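Local coordinates for sensor protein (Haloarcula marismortui ATCC 43049, PDB 3BWL) that is probably a histidine kinase that autophosphorylates from ATP, represented here by its PAS sensor domain with an indole aldehyde in the pocket, at residues D28-L33 with L119-D124; D36-E41 with G59-E64; L67-E72 with R87-L92. One frame throughout, in Å; residues are numbered along the deposited sequence. Where two conformers were deposited one is given.

Interaction 1: residues D28-L33 with L119-D124. With I3A (1H-indole-3-carbaldehyde), chain F.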
loop_
_atom_site.group_PDB
_atom_site.type_symbol
_atom_site.label_atom_id
_atom_site.label_comp_id
_atom_site.label_asym_id
_atom_site.label_seq_id
_atom_site.Cartn_x
_atom_site.Cartn_y
_atom_site.Cartn_z
ATOM N N ASP A 28 1.818 6.426 1.615
ATOM C CA ASP A 28 1.761 6.170 3.056
ATOM C C ASP A 28 2.837 5.163 3.470
ATOM O O ASP A 28 3.310 4.356 2.670
ATOM C CB ASP A 28 0.379 5.650 3.481
ATOM C CG ASP A 28 -0.712 6.691 3.321
ATOM O OD1 ASP A 28 -0.521 7.869 3.677
ATOM O OD2 ASP A 28 -1.788 6.322 2.816
HETATM N N MSE A 29 3.275 5.281 4.717
HETATM C CA MSE A 29 4.346 4.420 5.253
HETATM C C MSE A 29 3.797 3.014 5.457
HETATM O O MSE A 29 2.617 2.867 5.861
HETATM C CB MSE A 29 4.791 4.966 6.603
HETATM C CG MSE A 29 5.243 6.422 6.512
HETATM SE SE MSE A 29 5.355 7.268 8.243
HETATM C CE MSE A 29 6.658 6.140 9.078
ATOM N N ILE A 30 4.631 1.991 5.181
ATOM C CA ILE A 30 4.242 0.604 5.412
ATOM C C ILE A 30 5.295 -0.123 6.267
ATOM O O ILE A 30 6.494 -0.023 6.004
ATOM C CB ILE A 30 4.140 -0.145 4.083
ATOM C CG1 ILE A 30 3.156 0.568 3.150
ATOM C CG2 ILE A 30 3.706 -1.641 4.364
ATOM C CD1 ILE A 30 3.044 -0.109 1.720
ATOM N N ASP A 31 4.859 -0.842 7.296
ATOM C CA ASP A 31 5.768 -1.735 7.985
ATOM C C ASP A 31 5.028 -3.044 8.212
ATOM O O ASP A 31 3.766 -3.078 8.221
ATOM C CB ASP A 31 6.270 -1.144 9.318
ATOM C CG ASP A 31 5.145 -0.888 10.319
ATOM O OD1 ASP A 31 4.559 0.223 10.319
ATOM O OD2 ASP A 31 4.883 -1.798 11.169
ATOM N N VAL A 32 5.815 -4.106 8.324
ATOM C CA VAL A 32 5.330 -5.456 8.624
ATOM C C VAL A 32 5.942 -5.882 9.957
ATOM O O VAL A 32 7.174 -5.780 10.125
ATOM C CB VAL A 32 5.724 -6.476 7.491
ATOM C CG1 VAL A 32 5.182 -7.873 7.822
ATOM C CG2 VAL A 32 5.138 -6.001 6.155
ATOM N N LEU A 33 5.093 -6.348 10.875
ATOM C CA LEU A 33 5.542 -6.739 12.230
ATOM C C LEU A 33 5.286 -8.211 12.457
ATOM O O LEU A 33 4.374 -8.798 11.865
ATOM C CB LEU A 33 4.784 -5.969 13.333
ATOM C CG LEU A 33 4.760 -4.447 13.246
ATOM C CD1 LEU A 33 3.980 -3.942 14.472
ATOM C CD2 LEU A 33 6.218 -3.895 13.180
ATOM N N LEU A 119 0.400 -6.034 9.155
ATOM C CA LEU A 119 0.719 -5.067 8.108
ATOM C C LEU A 119 0.113 -3.756 8.565
ATOM O O LEU A 119 -1.102 -3.676 8.829
ATOM C CB LEU A 119 0.080 -5.523 6.801
ATOM C CG LEU A 119 0.210 -4.647 5.557
ATOM C CD1 LEU A 119 1.659 -4.247 5.222
ATOM C CD2 LEU A 119 -0.507 -5.378 4.360
ATOM N N ALA A 120 0.958 -2.729 8.655
ATOM C CA ALA A 120 0.574 -1.411 9.169
ATOM C C ALA A 120 0.790 -0.351 8.109
ATOM O O ALA A 120 1.865 -0.209 7.582
ATOM C CB ALA A 120 1.365 -1.065 10.422
ATOM N N ILE A 121 -0.280 0.344 7.775
ATOM C CA ILE A 121 -0.205 1.485 6.873
ATOM C C ILE A 121 -0.411 2.754 7.730
ATOM O O ILE A 121 -1.487 2.976 8.315
ATOM C CB ILE A 121 -1.280 1.391 5.722
ATOM C CG1 ILE A 121 -1.334 -0.020 5.091
ATOM C CG2 ILE A 121 -1.063 2.487 4.700
ATOM C CD1 ILE A 121 -0.041 -0.566 4.514
ATOM N N SER A 122 0.621 3.571 7.819
ATOM C CA SER A 122 0.580 4.810 8.647
ATOM C C SER A 122 0.402 6.050 7.781
ATOM O O SER A 122 1.160 6.262 6.812
ATOM C CB SER A 122 1.852 4.925 9.496
ATOM O OG SER A 122 2.053 3.724 10.276
ATOM N N ARG A 123 -0.623 6.825 8.106
ATOM C CA ARG A 123 -0.942 8.048 7.380
ATOM C C ARG A 123 -0.644 9.268 8.264
ATOM O O ARG A 123 -1.165 9.368 9.367
ATOM C CB ARG A 123 -2.400 8.074 6.912
ATOM C CG ARG A 123 -2.647 9.331 6.170
ATOM C CD ARG A 123 -3.870 9.289 5.339
ATOM N NE ARG A 123 -3.730 8.266 4.286
ATOM C CZ ARG A 123 -4.683 8.072 3.383
ATOM N NH1 ARG A 123 -5.784 8.854 3.442
ATOM N NH2 ARG A 123 -4.539 7.132 2.452
ATOM N N ASP A 124 0.182 10.181 7.759
ATOM C CA ASP A 124 0.489 11.421 8.445
ATOM C C ASP A 124 -0.810 12.237 8.637
ATOM O O ASP A 124 -1.569 12.483 7.681
ATOM C CB ASP A 124 1.510 12.218 7.605
ATOM C CG ASP A 124 2.151 13.378 8.364
ATOM O OD1 ASP A 124 1.654 13.813 9.431
ATOM O OD2 ASP A 124 3.212 13.851 7.891
HETATM O O I3A F . 2.971 -0.996 12.924
HETATM C "C3'" I3A F . 3.074 0.194 13.202
HETATM C C3 I3A F . 2.623 0.695 14.547
HETATM C C2 I3A F . 2.820 2.056 14.904
HETATM N N I3A F . 2.316 2.103 16.182
HETATM C C8 I3A F . 1.867 0.887 16.607
HETATM C C9 I3A F . 2.066 -0.055 15.602
HETATM C C4 I3A F . 1.664 -1.395 15.781
HETATM C C5 I3A F . 1.096 -1.787 17.023
HETATM C C6 I3A F . 0.929 -0.845 18.052
HETATM C C7 I3A F . 1.307 0.495 17.834
HETATM O O HOH W 1 1.133 9.665 4.976
HETATM O O HOH W 2 3.443 2.093 8.647
#
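Asp-28 OD2 is gripped twice by Arg-123, whose NE and NH2 approach side-on and converge on this one oxygen. The NH2 bond, 2.9 Å to OD2, takes the syn lone pair of the carboxylate; NE comes from the same side but 31° out of the carboxylate plane. The bend at chi3 (-64°) puts NE beside the acid. OD1 accepts from His-106 of the second subunit, and Arg-123 NH1 reaches Glu-104 there, so the ion pair also belongs to the dimer interface. Strands 29-33 and 119-124 run antiparallel as the first and last strands of the PAS sheet, adjacent at its middle. Met-29 with Ser-122 and Asp-31 with Ala-120 are the hydrogen-bonded pairs; the bond from Ala-120 N to Asp-31 O measures 2.9 Å. On the face of Ile-30 and Val-32, Ile-30 CG2 presses on Leu-119 CD1 at 3.4 Å, tighter than usual for two carbons, while Ile-30 and Ile-121 lie side by side, pointing the same way. The other face carries the ligand. There Asp-31 OD2 stands 2.7 Å from the aldehyde O of I3A, a separation consistent with a proton shared between the two oxygens. Ala-120 CB lies 3.0 Å from the same aldehyde O. A water joins Asp-31 OD1 to Ser-122 OG, 2.7 Å from each, and Tyr-93 OH is a further partner of that serine hydroxyl.

Interaction 2: residues D36-E41 with G59-E64. With I3A (1H-indole-3-carbaldehyde), chain F.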
loop_
_atom_site.group_PDB
_atom_site.type_symbol
_atom_site.label_atom_id
_atom_site.label_comp_id
_atom_site.label_asym_id
_atom_site.label_seq_id
_atom_site.Cartn_x
_atom_site.Cartn_y
_atom_site.Cartn_z
ATOM N N ASP A 36 5.394 -10.276 18.070
ATOM C CA ASP A 36 6.105 -9.650 19.183
ATOM C C ASP A 36 6.346 -8.147 18.953
ATOM O O ASP A 36 6.828 -7.446 19.840
ATOM C CB ASP A 36 7.465 -10.334 19.412
ATOM C CG ASP A 36 7.349 -11.714 20.044
ATOM O OD1 ASP A 36 6.368 -12.005 20.770
ATOM O OD2 ASP A 36 8.288 -12.507 19.811
ATOM N N GLY A 37 5.986 -7.652 17.780
ATOM C CA GLY A 37 6.164 -6.224 17.506
ATOM C C GLY A 37 7.490 -5.908 16.855
ATOM O O GLY A 37 7.818 -4.720 16.665
ATOM N N THR A 38 8.230 -6.942 16.472
ATOM C CA THR A 38 9.503 -6.775 15.772
ATOM C C THR A 38 9.235 -6.431 14.303
ATOM O O THR A 38 8.400 -7.057 13.646
ATOM C CB THR A 38 10.398 -8.029 15.901
ATOM O OG1 THR A 38 10.561 -8.362 17.296
ATOM C CG2 THR A 38 11.775 -7.803 15.225
ATOM N N ILE A 39 9.963 -5.440 13.815
ATOM C CA ILE A 39 9.799 -4.924 12.454
ATOM C C ILE A 39 10.504 -5.866 11.491
ATOM O O ILE A 39 11.757 -6.016 11.532
ATOM C CB ILE A 39 10.364 -3.501 12.292
ATOM C CG1 ILE A 39 9.608 -2.474 13.166
ATOM C CG2 ILE A 39 10.266 -3.064 10.814
ATOM C CD1 ILE A 39 10.395 -1.145 13.359
ATOM N N CYS A 40 9.708 -6.526 10.642
ATOM C CA CYS A 40 10.211 -7.525 9.721
ATOM C C CYS A 40 10.511 -6.949 8.328
ATOM O O CYS A 40 11.430 -7.405 7.633
ATOM C CB CYS A 40 9.181 -8.639 9.576
ATOM S SG CYS A 40 9.002 -9.607 11.066
ATOM N N GLU A 41 9.722 -5.965 7.899
ATOM C CA GLU A 41 9.910 -5.344 6.610
ATOM C C GLU A 41 9.353 -3.931 6.761
ATOM O O GLU A 41 8.414 -3.713 7.543
ATOM C CB GLU A 41 9.097 -6.057 5.526
ATOM C CG GLU A 41 9.431 -5.697 4.076
ATOM C CD GLU A 41 8.939 -6.745 3.085
ATOM O OE1 GLU A 41 8.074 -7.597 3.455
ATOM O OE2 GLU A 41 9.430 -6.730 1.938
ATOM N N GLY A 59 14.421 -5.225 12.494
ATOM C CA GLY A 59 14.864 -5.974 13.662
ATOM C C GLY A 59 14.590 -5.254 14.941
ATOM O O GLY A 59 14.605 -5.876 16.003
ATOM N N ARG A 60 14.339 -3.948 14.868
ATOM C CA ARG A 60 13.933 -3.180 16.053
ATOM C C ARG A 60 12.453 -3.427 16.365
ATOM O O ARG A 60 11.713 -3.994 15.538
ATOM C CB ARG A 60 14.149 -1.681 15.831
ATOM C CG ARG A 60 15.597 -1.232 15.699
ATOM C CD ARG A 60 15.800 0.021 16.517
ATOM N NE ARG A 60 16.601 1.039 15.849
ATOM C CZ ARG A 60 16.739 2.292 16.283
ATOM N NH1 ARG A 60 16.144 2.690 17.407
ATOM N NH2 ARG A 60 17.478 3.144 15.594
ATOM N N SER A 61 12.023 -2.992 17.554
ATOM C CA SER A 61 10.628 -3.149 17.947
ATOM C C SER A 61 9.882 -1.846 17.656
ATOM O O SER A 61 10.427 -0.725 17.797
ATOM C CB SER A 61 10.519 -3.539 19.420
ATOM O OG SER A 61 11.280 -4.735 19.624
ATOM N N ILE A 62 8.617 -1.985 17.307
ATOM C CA ILE A 62 7.857 -0.785 16.909
ATOM C C ILE A 62 7.702 0.260 18.029
ATOM O O ILE A 62 7.610 1.491 17.743
ATOM C CB ILE A 62 6.496 -1.159 16.266
ATOM C CG1 ILE A 62 5.864 0.033 15.516
ATOM C CG2 ILE A 62 5.548 -1.762 17.341
ATOM C CD1 ILE A 62 6.628 0.509 14.263
ATOM N N TRP A 63 7.686 -0.180 19.291
ATOM C CA TRP A 63 7.553 0.796 20.391
ATOM C C TRP A 63 8.790 1.693 20.494
ATOM O O TRP A 63 8.738 2.696 21.200
ATOM C CB TRP A 63 7.323 0.099 21.730
ATOM C CG TRP A 63 8.349 -0.933 22.067
ATOM C CD1 TRP A 63 9.554 -0.713 22.660
ATOM C CD2 TRP A 63 8.232 -2.359 21.906
ATOM N NE1 TRP A 63 10.218 -1.899 22.838
ATOM C CE2 TRP A 63 9.417 -2.930 22.409
ATOM C CE3 TRP A 63 7.241 -3.198 21.388
ATOM C CZ2 TRP A 63 9.641 -4.314 22.422
ATOM C CZ3 TRP A 63 7.476 -4.601 21.372
ATOM C CH2 TRP A 63 8.661 -5.134 21.894
ATOM N N GLU A 64 9.885 1.331 19.806
ATOM C CA GLU A 64 11.081 2.193 19.834
ATOM C C GLU A 64 10.864 3.461 19.012
ATOM O O GLU A 64 11.583 4.465 19.205
ATOM C CB GLU A 64 12.340 1.461 19.330
ATOM C CG GLU A 64 12.682 0.230 20.135
ATOM C CD GLU A 64 13.961 -0.453 19.655
ATOM O OE1 GLU A 64 15.032 0.198 19.690
ATOM O OE2 GLU A 64 13.899 -1.639 19.264
HETATM O O I3A F . 2.971 -0.996 12.924
HETATM C "C3'" I3A F . 3.074 0.194 13.202
HETATM C C3 I3A F . 2.623 0.695 14.547
HETATM C C2 I3A F . 2.820 2.056 14.904
HETATM N N I3A F . 2.316 2.103 16.182
HETATM C C8 I3A F . 1.867 0.887 16.607
HETATM C C9 I3A F . 2.066 -0.055 15.602
HETATM C C4 I3A F . 1.664 -1.395 15.781
HETATM C C5 I3A F . 1.096 -1.787 17.023
HETATM C C6 I3A F . 0.929 -0.845 18.052
HETATM C C7 I3A F . 1.307 0.495 17.834
HETATM O O HOH W 3 9.732 -7.008 19.504
#
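Three backbone bonds tie Gly-37 and Ile-39 to the loop 59-64. Ile-39 uses both its polar backbone atoms: its N donates to Arg-60 O (2.8 Å), and its O accepts from Gly-59 N. Two residues beyond Arg-60, Ile-62 N donates to Gly-37 O at 2.9 Å. Polar side chains meet through water: a single molecule bonds to Thr-38 OG1, Ser-61 OG and the carbonyl O of Asp-36. Within the loop, Glu-64 folds back so that OE2 accepts from Ser-61 N, 31° out of the carboxylate plane on the anti side, in a nearly straight bond (176° at the hydrogen). Among apolar groups, Ile-39 CD1 approaches Ile-62 CD1 loosely, at 4.2 Å. With CG1 anti to the backbone N (chi1 -165°), Ile-62 lays that atom 3.4 Å from C3 of I3A. A ring edge also meets a carbonyl: Trp-63 brings the rim of its indole to Asp-36 O, which lies near the ring plane, 3.3 Å from CZ3, while Ser-61 CB covers one ring face toward its rim. The start of strand 39-42 and the turn before it thus hold the loop chiefly through backbone bonds, and Ile-62, whose N is fixed on Gly-37 O, turns its side chain to the ligand as part of the pocket wall.

Interaction 3: residues L67-E72 with R87-L92. With I3A (1H-indole-3-carbaldehyde), chain F.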
loop_
_atom_site.group_PDB
_atom_site.type_symbol
_atom_site.label_atom_id
_atom_site.label_comp_id
_atom_site.label_asym_id
_atom_site.label_seq_id
_atom_site.Cartn_x
_atom_site.Cartn_y
_atom_site.Cartn_z
ATOM N N LEU A 67 6.098 6.985 20.068
ATOM C CA LEU A 67 6.068 7.613 21.400
ATOM C C LEU A 67 4.788 7.433 22.200
ATOM O O LEU A 67 4.770 7.751 23.409
ATOM C CB LEU A 67 6.309 9.108 21.245
ATOM C CG LEU A 67 7.673 9.550 20.699
ATOM C CD1 LEU A 67 7.630 11.046 20.342
ATOM C CD2 LEU A 67 8.829 9.264 21.646
HETATM N N MSE A 68 3.731 6.956 21.549
HETATM C CA MSE A 68 2.454 6.770 22.190
HETATM C C MSE A 68 2.242 5.336 22.715
HETATM O O MSE A 68 1.208 5.064 23.337
HETATM C CB MSE A 68 1.336 7.170 21.219
HETATM C CG MSE A 68 0.129 7.748 21.892
HETATM SE SE MSE A 68 -1.123 8.379 20.535
HETATM C CE MSE A 68 -0.566 10.191 20.375
ATOM N N PHE A 69 3.220 4.444 22.497
ATOM C CA PHE A 69 3.086 3.019 22.905
ATOM C C PHE A 69 4.382 2.519 23.501
ATOM O O PHE A 69 5.439 2.559 22.822
ATOM C CB PHE A 69 2.753 2.105 21.701
ATOM C CG PHE A 69 1.378 2.296 21.146
ATOM C CD1 PHE A 69 0.398 1.340 21.389
ATOM C CD2 PHE A 69 1.069 3.415 20.356
ATOM C CE1 PHE A 69 -0.860 1.468 20.869
ATOM C CE2 PHE A 69 -0.221 3.591 19.828
ATOM C CZ PHE A 69 -1.207 2.609 20.110
ATOM N N ASP A 70 4.329 1.989 24.729
ATOM C CA ASP A 70 5.510 1.266 25.228
ATOM C C ASP A 70 5.409 -0.218 24.858
ATOM O O ASP A 70 4.455 -0.614 24.199
ATOM C CB ASP A 70 5.799 1.509 26.725
ATOM C CG ASP A 70 4.730 0.955 27.682
ATOM O OD1 ASP A 70 3.821 0.185 27.293
ATOM O OD2 ASP A 70 4.799 1.301 28.894
ATOM N N ALA A 71 6.359 -1.020 25.297
ATOM C CA ALA A 71 6.378 -2.421 24.853
ATOM C C ALA A 71 5.086 -3.133 25.270
ATOM O O ALA A 71 4.498 -3.884 24.484
ATOM C CB ALA A 71 7.609 -3.147 25.407
ATOM N N GLU A 72 4.654 -2.888 26.512
ATOM C CA GLU A 72 3.417 -3.466 26.997
ATOM C C GLU A 72 2.192 -3.002 26.183
ATOM O O GLU A 72 1.283 -3.788 25.906
ATOM C CB GLU A 72 3.231 -3.116 28.475
ATOM C CG GLU A 72 1.957 -3.645 29.056
ATOM C CD GLU A 72 1.784 -3.262 30.514
ATOM O OE1 GLU A 72 2.148 -2.119 30.947
ATOM O OE2 GLU A 72 1.264 -4.125 31.244
ATOM N N ARG A 87 -7.836 -2.593 12.439
ATOM C CA ARG A 87 -8.165 -1.508 13.357
ATOM C C ARG A 87 -7.420 -0.248 12.954
ATOM O O ARG A 87 -6.294 -0.323 12.475
ATOM C CB ARG A 87 -7.724 -1.851 14.780
ATOM C CG ARG A 87 -8.466 -2.969 15.390
ATOM C CD ARG A 87 -8.336 -2.911 16.918
ATOM N NE ARG A 87 -8.572 -4.240 17.426
ATOM C CZ ARG A 87 -8.019 -4.737 18.522
ATOM N NH1 ARG A 87 -7.193 -3.997 19.260
ATOM N NH2 ARG A 87 -8.313 -5.983 18.892
ATOM N N LYS A 88 -8.042 0.908 13.166
ATOM C CA LYS A 88 -7.371 2.198 13.014
ATOM C C LYS A 88 -7.175 2.861 14.390
ATOM O O LYS A 88 -8.071 2.863 15.243
ATOM C CB LYS A 88 -8.207 3.132 12.135
ATOM C CG LYS A 88 -8.458 2.612 10.742
ATOM C CD LYS A 88 -9.039 3.673 9.846
ATOM C CE LYS A 88 -10.512 3.888 10.108
ATOM N NZ LYS A 88 -11.072 4.876 9.126
ATOM N N PHE A 89 -5.996 3.424 14.612
ATOM C CA PHE A 89 -5.696 4.080 15.873
ATOM C C PHE A 89 -4.568 5.070 15.665
ATOM O O PHE A 89 -3.812 4.975 14.696
ATOM C CB PHE A 89 -5.275 3.065 16.957
ATOM C CG PHE A 89 -4.060 2.227 16.569
ATOM C CD1 PHE A 89 -2.770 2.648 16.887
ATOM C CD2 PHE A 89 -4.225 1.017 15.892
ATOM C CE1 PHE A 89 -1.666 1.888 16.525
ATOM C CE2 PHE A 89 -3.125 0.233 15.521
ATOM C CZ PHE A 89 -1.834 0.671 15.847
ATOM N N GLU A 90 -4.411 5.965 16.629
ATOM C CA GLU A 90 -3.426 7.019 16.522
ATOM C C GLU A 90 -2.089 6.589 17.114
ATOM O O GLU A 90 -2.038 5.895 18.135
ATOM C CB GLU A 90 -3.969 8.290 17.208
ATOM C CG GLU A 90 -2.968 9.419 17.362
ATOM C CD GLU A 90 -3.509 10.633 18.163
ATOM O OE1 GLU A 90 -4.580 10.552 18.808
ATOM O OE2 GLU A 90 -2.819 11.685 18.140
ATOM N N GLY A 91 -1.011 7.038 16.476
ATOM C CA GLY A 91 0.335 6.871 17.017
ATOM C C GLY A 91 1.099 8.161 16.823
ATOM O O GLY A 91 0.559 9.115 16.240
ATOM N N LEU A 92 2.328 8.185 17.295
ATOM C CA LEU A 92 3.156 9.389 17.202
ATOM C C LEU A 92 4.612 8.984 16.976
ATOM O O LEU A 92 5.327 8.634 17.932
ATOM C CB LEU A 92 3.002 10.288 18.462
ATOM C CG LEU A 92 3.857 11.551 18.459
ATOM C CD1 LEU A 92 3.225 12.630 17.544
ATOM C CD2 LEU A 92 3.937 12.081 19.930
HETATM O O I3A F . 2.971 -0.996 12.924
HETATM C "C3'" I3A F . 3.074 0.194 13.202
HETATM C C3 I3A F . 2.623 0.695 14.547
HETATM C C2 I3A F . 2.820 2.056 14.904
HETATM N N I3A F . 2.316 2.103 16.182
HETATM C C8 I3A F . 1.867 0.887 16.607
HETATM C C9 I3A F . 2.066 -0.055 15.602
HETATM C C4 I3A F . 1.664 -1.395 15.781
HETATM C C5 I3A F . 1.096 -1.787 17.023
HETATM C C6 I3A F . 0.929 -0.845 18.052
HETATM C C7 I3A F . 1.307 0.495 17.834
#
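Phe-69 turns one ring face to I3A, whose C7 sits 3.6 Å above the plane over the ring centre, and receives Glu-90 O at its edge, in plane, 3.4 Å from CE2. Phe-89 meets the same ligand differently: I3A C8 lies in the plane of its ring, at the edge, and its CE1 comes within 3.5 Å of I3A C7. The two phenyl rings touch each other obliquely, Phe-69 CZ against Phe-89 CD1 at 3.6 Å, with planes 60° apart. The CB of Phe-89 points toward 67-72, and its CG sits between the backbone N and the carbonyl carbon (chi1 58°), the crowded position. Beyond the rings, a single backbone bond joins the segments, Leu-67 N to Leu-92 O at 2.8 Å. Next to this bond the Leu-67 and Leu-92 side chains cross at a slant, CD1 of the first 3.9 Å from CD2 of the second. Selenomethionine Met-68 bends at chi3, and its CE lies by Glu-90, 3.5 Å from OE2, and also touches Leu-92 CB. Asp-66 OD1 accepts from both Met-68 N and Leu-92 N and so braces the same joint, while its OD2 is hydrogen-bonded to the ligand. Asp-70 N-caps the helix 71-79 that follows. The two rings meet in a corner around the benzo edge of the indole, Phe-69 over C7 and Phe-89 beside C7 and C8, as part of the ligand pocket of this PAS domain.

Overall arrangement
Interaction 1 is the buried centre: it pairs the first and last strands of the sheet. Interactions 2 and 3 lie further out and attach successive parts of the connecting segment to the two outermost strands, 39-42 and 86-94. Interaction 2 is partly buried and rests on backbone bonds; interaction 3 is a surface contact, mainly side-chain packing with one backbone bond. Strands 29-33 and 39-42 join interactions 1 and 2 as sheet neighbours, and Trp-63 packs on Phe-69 O and Ala-71 to link 2 with 3. All three reach I3A: a polar group at the aldehyde in interaction 1, aliphatic carbon in 2, aromatic rings in 3.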